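PDB 4FBC: protein synthesis inhibitor I from Hordeum vulgare, which belongs to the plant ribosome-inactivating protein family, inhibits protein synthesis and holds adenosine monophosphate in a pocket in this crystal. Local coordinates for residues T18-V21 with Q22-S25; K159-Q162 with A163-A166. The protein carries 3 engineered substitutions. All coordinates share one frame; numbering follows the deposited sequence.

Interaction 1. Residues T18-V21 with Q22-S25; sequences TFNV and QASS
Asn20 holds the turn that follows the edge strand by two hydrogen bonds. Its carbonyl O accepts from Ala23 N at 2.9 Å, which closes a type I beta turn from Asn20 to Ala23. Its side-chain OD1 accepts from Gln22 N at 3.0 Å, which makes an Asx turn over Asn20-Gln22, inside the beta turn. That bond is nearly straight (N-H...O 165°), but the donor stands well above the amide plane of Asn20. CG lies anti to the backbone N (chi1 160°), beside the carbonyl carbon, and this brings OD1 to Gln22 N, on the side of the following peptide. Beyond the polar pair, Phe19 CE1 touches Ala23 CB at 3.8 Å, and Ser24 O lies at the ring edge, near its plane. Val21 CG2 comes within 4.2 Å of Gln22 NE2. Further out, Arg136 NH1 is hydrogen-bonded to the carbonyl oxygens of Val21 and Ala23, and the Phe19 ring meets Phe31 of helix 25-39. Ser24 is the N-cap of that helix, with OG bonded to Asp27 N. Asn20 thus uses one backbone and one side-chain oxygen to satisfy two consecutive amides, which probably helps to set the path of the chain from strand into helix.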
loop_
_atom_site.group_PDB
_atom_site.type_symbol
_atom_site.label_atom_id
_atom_site.label_comp_id
_atom_site.label_asym_id
_atom_site.label_seq_id
_atom_site.Cartn_x
_atom_site.Cartn_y
_atom_site.Cartn_z
ATOM N N THR A 18 -3.238 -7.990 -10.666
ATOM C CA THR A 18 -4.537 -8.624 -10.507
ATOM C C THR A 18 -4.438 -9.790 -9.532
ATOM O O THR A 18 -3.469 -10.555 -9.563
ATOM C CB THR A 18 -5.091 -9.107 -11.871
ATOM O OG1 THR A 18 -5.312 -7.975 -12.724
ATOM C CG2 THR A 18 -6.406 -9.851 -11.697
ATOM N N PHE A 19 -5.422 -9.898 -8.644
ATOM C CA PHE A 19 -5.489 -11.033 -7.734
ATOM C C PHE A 19 -6.904 -11.593 -7.665
ATOM O O PHE A 19 -7.877 -10.856 -7.498
ATOM C CB PHE A 19 -4.997 -10.643 -6.333
ATOM C CG PHE A 19 -5.016 -11.779 -5.341
ATOM C CD1 PHE A 19 -4.210 -12.899 -5.528
ATOM C CD2 PHE A 19 -5.837 -11.728 -4.220
ATOM C CE1 PHE A 19 -4.220 -13.947 -4.614
ATOM C CE2 PHE A 19 -5.858 -12.775 -3.293
ATOM C CZ PHE A 19 -5.049 -13.890 -3.495
ATOM N N ASN A 20 -7.008 -12.912 -7.802
ATOM C CA ASN A 20 -8.253 -13.629 -7.589
ATOM C C ASN A 20 -8.360 -13.968 -6.102
ATOM O O ASN A 20 -7.493 -14.650 -5.556
ATOM C CB ASN A 20 -8.245 -14.881 -8.483
ATOM C CG ASN A 20 -9.220 -15.956 -8.032
ATOM O OD1 ASN A 20 -10.198 -15.700 -7.326
ATOM N ND2 ASN A 20 -8.954 -17.185 -8.463
ATOM N N VAL A 21 -9.422 -13.498 -5.446
ATOM C CA VAL A 21 -9.524 -13.622 -3.990
ATOM C C VAL A 21 -9.645 -15.065 -3.495
ATOM O O VAL A 21 -9.500 -15.324 -2.299
ATOM C CB VAL A 21 -10.674 -12.764 -3.384
ATOM C CG1 VAL A 21 -10.584 -11.332 -3.878
ATOM C CG2 VAL A 21 -12.036 -13.348 -3.716
ATOM N N GLN A 22 -9.912 -16.002 -4.401
ATOM C CA GLN A 22 -9.973 -17.412 -4.017
ATOM C C GLN A 22 -8.657 -18.150 -4.299
ATOM O O GLN A 22 -8.549 -19.357 -4.053
ATOM C CB GLN A 22 -11.162 -18.121 -4.689
ATOM C CG GLN A 22 -12.546 -17.643 -4.209
ATOM C CD GLN A 22 -12.803 -17.898 -2.716
ATOM O OE1 GLN A 22 -12.468 -18.962 -2.175
ATOM N NE2 GLN A 22 -13.408 -16.918 -2.047
ATOM N N ALA A 23 -7.654 -17.423 -4.796
ATOM C CA ALA A 23 -6.375 -18.038 -5.186
ATOM C C ALA A 23 -5.502 -18.418 -3.986
ATOM O O ALA A 23 -5.803 -18.070 -2.843
ATOM C CB ALA A 23 -5.607 -17.139 -6.147
ATOM N N SER A 24 -4.421 -19.149 -4.254
ATOM C CA SER A 24 -3.578 -19.693 -3.191
ATOM C C SER A 24 -2.752 -18.625 -2.495
ATOM O O SER A 24 -2.561 -17.522 -3.025
ATOM C CB SER A 24 -2.618 -20.749 -3.741
ATOM O OG SER A 24 -1.642 -20.144 -4.580
ATOM N N SER A 25 -2.248 -18.981 -1.317
ATOM C CA SER A 25 -1.337 -18.137 -0.549
ATOM C C SER A 25 -0.086 -17.826 -1.359
ATOM O O SER A 25 0.429 -16.706 -1.315
ATOM C CB SER A 25 -0.951 -18.838 0.756
ATOM O OG SER A 25 -0.105 -18.026 1.543
#

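Interaction 2. Residues K159-Q162 with A163-A166; sequences KQQQ and AREA
Arg164 touches Gln160 and Gln161, four and three residues back on the alpha-helix 157-179. The contact is made of i to i+3 and i to i+4 neighbours on this helix. Four backbone bonds carry it, from the N atoms of Ala163, Arg164, Glu165 and Ala166 to the O atoms of Lys159, Gln160, Gln161 and Gln162. Arg164 CB sits 3.6 Å from Gln160 O, and CG comes to 3.5 Å from the same oxygen. CG is anti to the carbonyl carbon (chi1 -81°), and the chain then runs extended to NE. CD passes Gln161 OE1 at 3.8 Å. NE makes a weak hydrogen bond to Asp121 O. At the tip, NH1 approaches Gln160 CB obliquely at 4.1 Å. The guanidinium and the Gln161 amide lie in almost parallel planes, though the side chains themselves cross at about a right angle. Gln160 turns its own amide to other parts of the fold: OE1 bonds Arg149 NH2 and NE2 bonds Val113 O. Ala163 and Ala166 are buried, against Phe115 and helix 136-147 respectively. Gln161 is bent at chi2 (40°), which turns NE2 toward the carboxylate of Glu165. Gln161 NE2 donates to Glu165 OE2 at 3.0 Å, in the plane of its own amide but from above the plane of the carboxylate.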
loop_
_atom_site.group_PDB
_atom_site.type_symbol
_atom_site.label_atom_id
_atom_site.label_comp_id
_atom_site.label_asym_id
_atom_site.label_seq_id
_atom_site.Cartn_x
_atom_site.Cartn_y
_atom_site.Cartn_z
ATOM N N LYS A 159 -24.496 1.754 5.625
ATOM C CA LYS A 159 -23.778 1.504 4.377
ATOM C C LYS A 159 -22.393 2.156 4.387
ATOM O O LYS A 159 -21.413 1.562 3.927
ATOM C CB LYS A 159 -24.589 1.986 3.170
ATOM C CG LYS A 159 -25.850 1.171 2.902
ATOM C CD LYS A 159 -26.363 1.395 1.476
ATOM C CE LYS A 159 -27.714 0.715 1.237
ATOM N NZ LYS A 159 -28.865 1.636 1.473
ATOM N N GLN A 160 -22.320 3.379 4.909
ATOM C CA GLN A 160 -21.044 4.082 5.030
ATOM C C GLN A 160 -20.111 3.338 5.968
ATOM O O GLN A 160 -18.914 3.226 5.702
ATOM C CB GLN A 160 -21.249 5.514 5.534
ATOM C CG GLN A 160 -21.894 6.447 4.527
ATOM C CD GLN A 160 -20.973 6.788 3.371
ATOM O OE1 GLN A 160 -21.184 6.343 2.243
ATOM N NE2 GLN A 160 -19.954 7.588 3.645
ATOM N N GLN A 161 -20.656 2.835 7.072
ATOM C CA GLN A 161 -19.851 2.060 8.008
ATOM C C GLN A 161 -19.311 0.798 7.334
ATOM O O GLN A 161 -18.131 0.474 7.476
ATOM C CB GLN A 161 -20.639 1.717 9.272
ATOM C CG GLN A 161 -19.776 1.167 10.394
ATOM C CD GLN A 161 -18.442 1.897 10.519
ATOM O OE1 GLN A 161 -18.387 3.132 10.567
ATOM N NE2 GLN A 161 -17.356 1.131 10.561
ATOM N N GLN A 162 -20.169 0.104 6.588
ATOM C CA GLN A 162 -19.728 -1.033 5.776
ATOM C C GLN A 162 -18.619 -0.632 4.804
ATOM O O GLN A 162 -17.612 -1.335 4.672
ATOM C CB GLN A 162 -20.894 -1.641 4.987
ATOM C CG GLN A 162 -20.422 -2.617 3.901
ATOM C CD GLN A 162 -21.552 -3.245 3.103
ATOM O OE1 GLN A 162 -21.934 -4.390 3.348
ATOM N NE2 GLN A 162 -22.077 -2.508 2.127
ATOM N N ALA A 163 -18.802 0.497 4.126
ATOM C CA ALA A 163 -17.816 0.954 3.150
ATOM C C ALA A 163 -16.484 1.318 3.809
ATOM O O ALA A 163 -15.426 1.026 3.254
ATOM C CB ALA A 163 -18.356 2.132 2.344
ATOM N N ARG A 164 -16.531 1.967 4.975
ATOM C CA ARG A 164 -15.303 2.279 5.722
ATOM C C ARG A 164 -14.500 1.018 6.052
ATOM O O ARG A 164 -13.284 0.958 5.831
ATOM C CB ARG A 164 -15.615 3.017 7.030
ATOM C CG ARG A 164 -15.866 4.521 6.898
ATOM C CD ARG A 164 -16.115 5.126 8.275
ATOM N NE ARG A 164 -16.031 6.586 8.289
ATOM C CZ ARG A 164 -17.081 7.391 8.165
ATOM N NH1 ARG A 164 -18.294 6.874 8.020
ATOM N NH2 ARG A 164 -16.923 8.714 8.190
ATOM N N GLU A 165 -15.186 0.017 6.589
ATOM C CA GLU A 165 -14.529 -1.219 6.988
ATOM C C GLU A 165 -13.958 -1.937 5.769
ATOM O O GLU A 165 -12.873 -2.519 5.834
ATOM C CB GLU A 165 -15.516 -2.110 7.750
ATOM C CG GLU A 165 -16.058 -1.440 9.010
ATOM C CD GLU A 165 -17.166 -2.231 9.695
ATOM O OE1 GLU A 165 -17.663 -3.217 9.103
ATOM O OE2 GLU A 165 -17.541 -1.858 10.830
ATOM N N ALA A 166 -14.682 -1.873 4.654
ATOM C CA ALA A 166 -14.215 -2.478 3.407
ATOM C C ALA A 166 -12.928 -1.819 2.899
ATOM O O ALA A 166 -11.970 -2.506 2.547
ATOM C CB ALA A 166 -15.287 -2.419 2.348
#

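In the fold
Along the chain, interaction 1 comes first and ends before interaction 2 begins. The two neither nest nor cross. Each is a local contact within one continuous piece of chain, so neither closes a long loop. Interaction 1 joins the edge strand 16-20 of the mixed sheet to helix 25-39. Interaction 2 lies wholly on helix 157-179, which further along supplies Leu171 and Arg179 to the adenosine monophosphate pocket. The centres are 23 Å apart, and the nearest atoms about 11 Å. Helix 136-147 is their shared neighbour: Phe19 and Val21 rest on its Leu139, while Gln162 and Ala166 touch its Ala142, Ala145 and Leu146.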